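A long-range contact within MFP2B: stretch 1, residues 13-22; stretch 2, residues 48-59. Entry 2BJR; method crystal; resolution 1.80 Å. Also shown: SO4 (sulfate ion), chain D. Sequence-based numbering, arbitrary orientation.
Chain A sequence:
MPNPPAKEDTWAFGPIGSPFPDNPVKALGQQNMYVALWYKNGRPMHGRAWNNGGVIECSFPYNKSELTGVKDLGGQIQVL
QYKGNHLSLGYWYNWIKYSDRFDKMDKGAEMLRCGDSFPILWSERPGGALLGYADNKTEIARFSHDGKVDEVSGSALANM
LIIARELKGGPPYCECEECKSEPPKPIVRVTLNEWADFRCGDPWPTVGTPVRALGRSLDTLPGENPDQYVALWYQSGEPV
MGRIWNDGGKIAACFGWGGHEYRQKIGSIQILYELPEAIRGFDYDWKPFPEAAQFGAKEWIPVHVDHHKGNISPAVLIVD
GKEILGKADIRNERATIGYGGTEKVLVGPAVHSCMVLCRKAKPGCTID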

# COMPACT_ATOMS: atom_id res chain seq x y z
N PHE A 13 -8.88 15.84 3.50
CA PHE A 13 -8.11 16.93 2.95
C PHE A 13 -6.79 16.42 2.43
O PHE A 13 -6.01 15.78 3.17
CB PHE A 13 -7.86 17.96 4.07
CG PHE A 13 -6.95 19.11 3.71
CD1 PHE A 13 -7.25 19.96 2.65
CD2 PHE A 13 -5.82 19.37 4.48
CE1 PHE A 13 -6.43 21.04 2.35
CE2 PHE A 13 -5.00 20.44 4.18
CZ PHE A 13 -5.30 21.27 3.12
N GLY A 14 -6.50 16.76 1.18
CA GLY A 14 -5.36 16.18 0.48
C GLY A 14 -4.50 17.17 -0.24
O GLY A 14 -4.58 17.28 -1.44
N PRO A 15 -3.71 17.94 0.47
CA PRO A 15 -2.89 18.94 -0.20
C PRO A 15 -1.82 18.27 -1.07
O PRO A 15 -1.04 17.43 -0.59
CB PRO A 15 -2.31 19.78 0.95
CG PRO A 15 -2.52 18.97 2.15
CD PRO A 15 -3.52 17.92 1.92
N ILE A 16 -1.87 18.57 -2.37
CA ILE A 16 -0.88 18.02 -3.31
C ILE A 16 0.50 18.43 -2.91
O ILE A 16 0.74 19.57 -2.52
CB ILE A 16 -1.22 18.43 -4.76
CG1 ILE A 16 -2.57 17.86 -5.17
CG2 ILE A 16 -0.13 17.97 -5.74
CD1 ILE A 16 -3.17 18.50 -6.39
N GLY A 17 1.43 17.48 -2.92
CA GLY A 17 2.78 17.77 -2.50
C GLY A 17 3.05 17.74 -1.00
O GLY A 17 4.13 18.04 -0.58
N SER A 18 2.05 17.38 -0.20
CA SER A 18 2.20 17.15 1.22
C SER A 18 1.84 15.68 1.55
O SER A 18 1.25 14.98 0.75
CB SER A 18 1.29 18.11 2.02
OG SER A 18 1.80 19.44 1.98
N PRO A 19 2.21 15.19 2.72
CA PRO A 19 1.86 13.81 3.09
C PRO A 19 0.39 13.50 3.12
O PRO A 19 -0.46 14.40 3.24
CB PRO A 19 2.49 13.64 4.46
CG PRO A 19 3.58 14.61 4.51
CD PRO A 19 3.03 15.84 3.76
N PHE A 20 0.06 12.21 2.98
CA PHE A 20 -1.30 11.77 2.98
C PHE A 20 -1.96 12.02 4.30
O PHE A 20 -1.31 11.99 5.33
CB PHE A 20 -1.45 10.27 2.67
CG PHE A 20 -1.34 9.94 1.21
CD1 PHE A 20 -0.09 9.92 0.59
CD2 PHE A 20 -2.47 9.66 0.49
CE1 PHE A 20 0.01 9.63 -0.71
CE2 PHE A 20 -2.40 9.37 -0.82
CZ PHE A 20 -1.14 9.35 -1.43
N PRO A 21 -3.28 12.21 4.27
CA PRO A 21 -4.08 12.23 5.50
C PRO A 21 -4.09 10.85 6.19
O PRO A 21 -3.71 9.83 5.59
CB PRO A 21 -5.47 12.57 5.01
CG PRO A 21 -5.46 12.14 3.48
CD PRO A 21 -4.10 12.40 3.05
N ASP A 22 -4.59 10.83 7.42
CA ASP A 22 -4.75 9.56 8.12
C ASP A 22 -5.60 8.59 7.39
O ASP A 22 -6.60 8.94 6.75
CB ASP A 22 -5.41 9.77 9.48
CG ASP A 22 -4.53 10.47 10.48
OD1 ASP A 22 -3.30 10.65 10.32
OD2 ASP A 22 -5.06 10.90 11.51
N ARG A 48 -7.05 9.09 -8.89
CA ARG A 48 -6.12 8.34 -8.11
C ARG A 48 -5.00 9.20 -7.58
O ARG A 48 -4.56 10.17 -8.23
CB ARG A 48 -5.63 7.12 -8.91
CG ARG A 48 -4.78 7.45 -10.11
CD ARG A 48 -4.75 6.37 -11.22
NE ARG A 48 -4.10 6.88 -12.45
CZ ARG A 48 -2.80 7.02 -12.54
NH1 ARG A 48 -2.07 6.69 -11.51
NH2 ARG A 48 -2.21 7.52 -13.61
N ALA A 49 -4.53 8.86 -6.38
CA ALA A 49 -3.39 9.47 -5.79
C ALA A 49 -2.35 8.39 -5.48
O ALA A 49 -2.69 7.19 -5.43
CB ALA A 49 -3.78 10.17 -4.52
N TRP A 50 -1.11 8.83 -5.33
CA TRP A 50 0.00 7.92 -4.98
C TRP A 50 1.09 8.65 -4.26
O TRP A 50 1.14 9.88 -4.26
CB TRP A 50 0.55 7.21 -6.21
CG TRP A 50 1.25 8.10 -7.23
CD1 TRP A 50 2.58 8.37 -7.29
CD2 TRP A 50 0.65 8.80 -8.31
NE1 TRP A 50 2.85 9.20 -8.35
CE2 TRP A 50 1.68 9.48 -9.00
CE3 TRP A 50 -0.67 8.93 -8.79
CZ2 TRP A 50 1.45 10.29 -10.13
CZ3 TRP A 50 -0.90 9.75 -9.92
CH2 TRP A 50 0.16 10.38 -10.58
N ASN A 51 1.91 7.89 -3.55
CA ASN A 51 3.04 8.40 -2.85
C ASN A 51 4.27 8.55 -3.76
O ASN A 51 4.69 7.57 -4.38
CB ASN A 51 3.39 7.39 -1.74
CG ASN A 51 4.54 7.84 -0.84
OD1 ASN A 51 5.47 8.55 -1.26
ND2 ASN A 51 4.53 7.29 0.39
N ASN A 52 4.82 9.75 -3.82
CA ASN A 52 6.18 9.97 -4.37
C ASN A 52 6.98 10.84 -3.41
O ASN A 52 6.61 11.97 -3.11
CB ASN A 52 6.12 10.62 -5.78
CG ASN A 52 7.48 10.66 -6.46
OD1 ASN A 52 8.36 9.86 -6.13
ND2 ASN A 52 7.67 11.58 -7.42
N GLY A 53 8.05 10.29 -2.88
CA GLY A 53 8.85 11.00 -1.90
C GLY A 53 8.15 11.34 -0.61
O GLY A 53 8.50 12.32 0.05
N GLY A 54 7.10 10.59 -0.24
CA GLY A 54 6.40 10.87 0.99
C GLY A 54 5.22 11.80 0.90
O GLY A 54 4.56 12.05 1.91
N VAL A 55 4.91 12.27 -0.30
CA VAL A 55 3.80 13.19 -0.52
C VAL A 55 2.90 12.79 -1.65
O VAL A 55 3.24 11.93 -2.47
CB VAL A 55 4.35 14.65 -0.81
CG1 VAL A 55 5.28 15.05 0.32
CG2 VAL A 55 5.03 14.71 -2.11
N ILE A 56 1.71 13.42 -1.67
CA ILE A 56 0.66 13.15 -2.63
C ILE A 56 1.04 13.64 -4.04
O ILE A 56 1.39 14.82 -4.23
CB ILE A 56 -0.67 13.86 -2.19
CG1 ILE A 56 -1.21 13.29 -0.89
CG2 ILE A 56 -1.75 13.78 -3.28
CD1 ILE A 56 -2.41 14.12 -0.31
N GLU A 57 0.95 12.72 -5.00
CA GLU A 57 0.81 13.06 -6.41
C GLU A 57 -0.52 12.46 -6.82
O GLU A 57 -1.08 11.59 -6.12
CB GLU A 57 1.96 12.49 -7.22
CG GLU A 57 3.27 13.25 -6.99
CD GLU A 57 4.40 12.90 -7.96
OE1 GLU A 57 4.17 12.24 -8.99
OE2 GLU A 57 5.55 13.29 -7.71
N CYS A 58 -1.11 12.93 -7.91
CA CYS A 58 -2.40 12.45 -8.31
C CYS A 58 -2.67 12.68 -9.80
O CYS A 58 -1.94 13.41 -10.48
CB CYS A 58 -3.50 13.08 -7.45
SG CYS A 58 -3.40 14.90 -7.46
N SER A 59 -3.70 12.01 -10.29
CA SER A 59 -4.09 12.00 -11.70
C SER A 59 -5.59 11.90 -11.85
O SER A 59 -6.23 11.03 -11.25
CB SER A 59 -3.43 10.83 -12.42
OG SER A 59 -3.81 10.78 -13.79
S SO4 D . -9.50 15.67 7.18
O1 SO4 D . -9.50 16.57 8.35
O2 SO4 D . -8.10 15.43 6.85
O3 SO4 D . -10.17 14.42 7.56
O4 SO4 D . -10.28 16.30 6.10

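Ile 56 organises this contact, with Phe 20 and Val 55 as its nearest rivals in covered surface. Its backbone does the first part of the work. Gly 17 N donates to Ile 56 O at 3.0 Å, and Ile 56 N donates to Ser 18 O at 2.9 Å, both close to linear. One strand residue thus spends both its polar backbone atoms on the loop, which fixes the register.

That side chain points toward the other stretch in an m,t rotamer and meets both its strand and its loop: Ile 56 CD1 lies 3.7 Å from Gly 14 CA, 3.6 Å from Pro 15 O and 4.1 Å from Pro 21 CD.

Phe 20 supplies the other wall. Its CA-to-CB bond runs sideways, but chi1 of -79° brings the ring end closer to the hairpin, and Ile 56 CG1 sits 3.7 Å from the ring centroid, 6° off the normal, an almost ideal CH-pi arrangement. The ring edge meets backbone, with Phe 20 CZ 3.7 Å from Trp 50 C, so the aromatic spans both hairpin strands.

Val 55 extends the packing toward the turn, its CG1 lying 3.3 Å from Gly 17 O and 4.2 Å from Pro 19 CD. Beside it, Pro 19, with no amide hydrogen to donate, brings its CA to 3.4 Å from Gly 54 O in a CA-H...O contact.

Turns shape both partners. A type II turn from Pro 15 to Ser 18 places Gly 17 at phi 82°, where a CB would jam against the preceding carbonyl; the type I' turn from Asn 52 to Val 55 makes the same demand at Gly 54, whose N donates to Asn 51 OD1 at 2.8 Å.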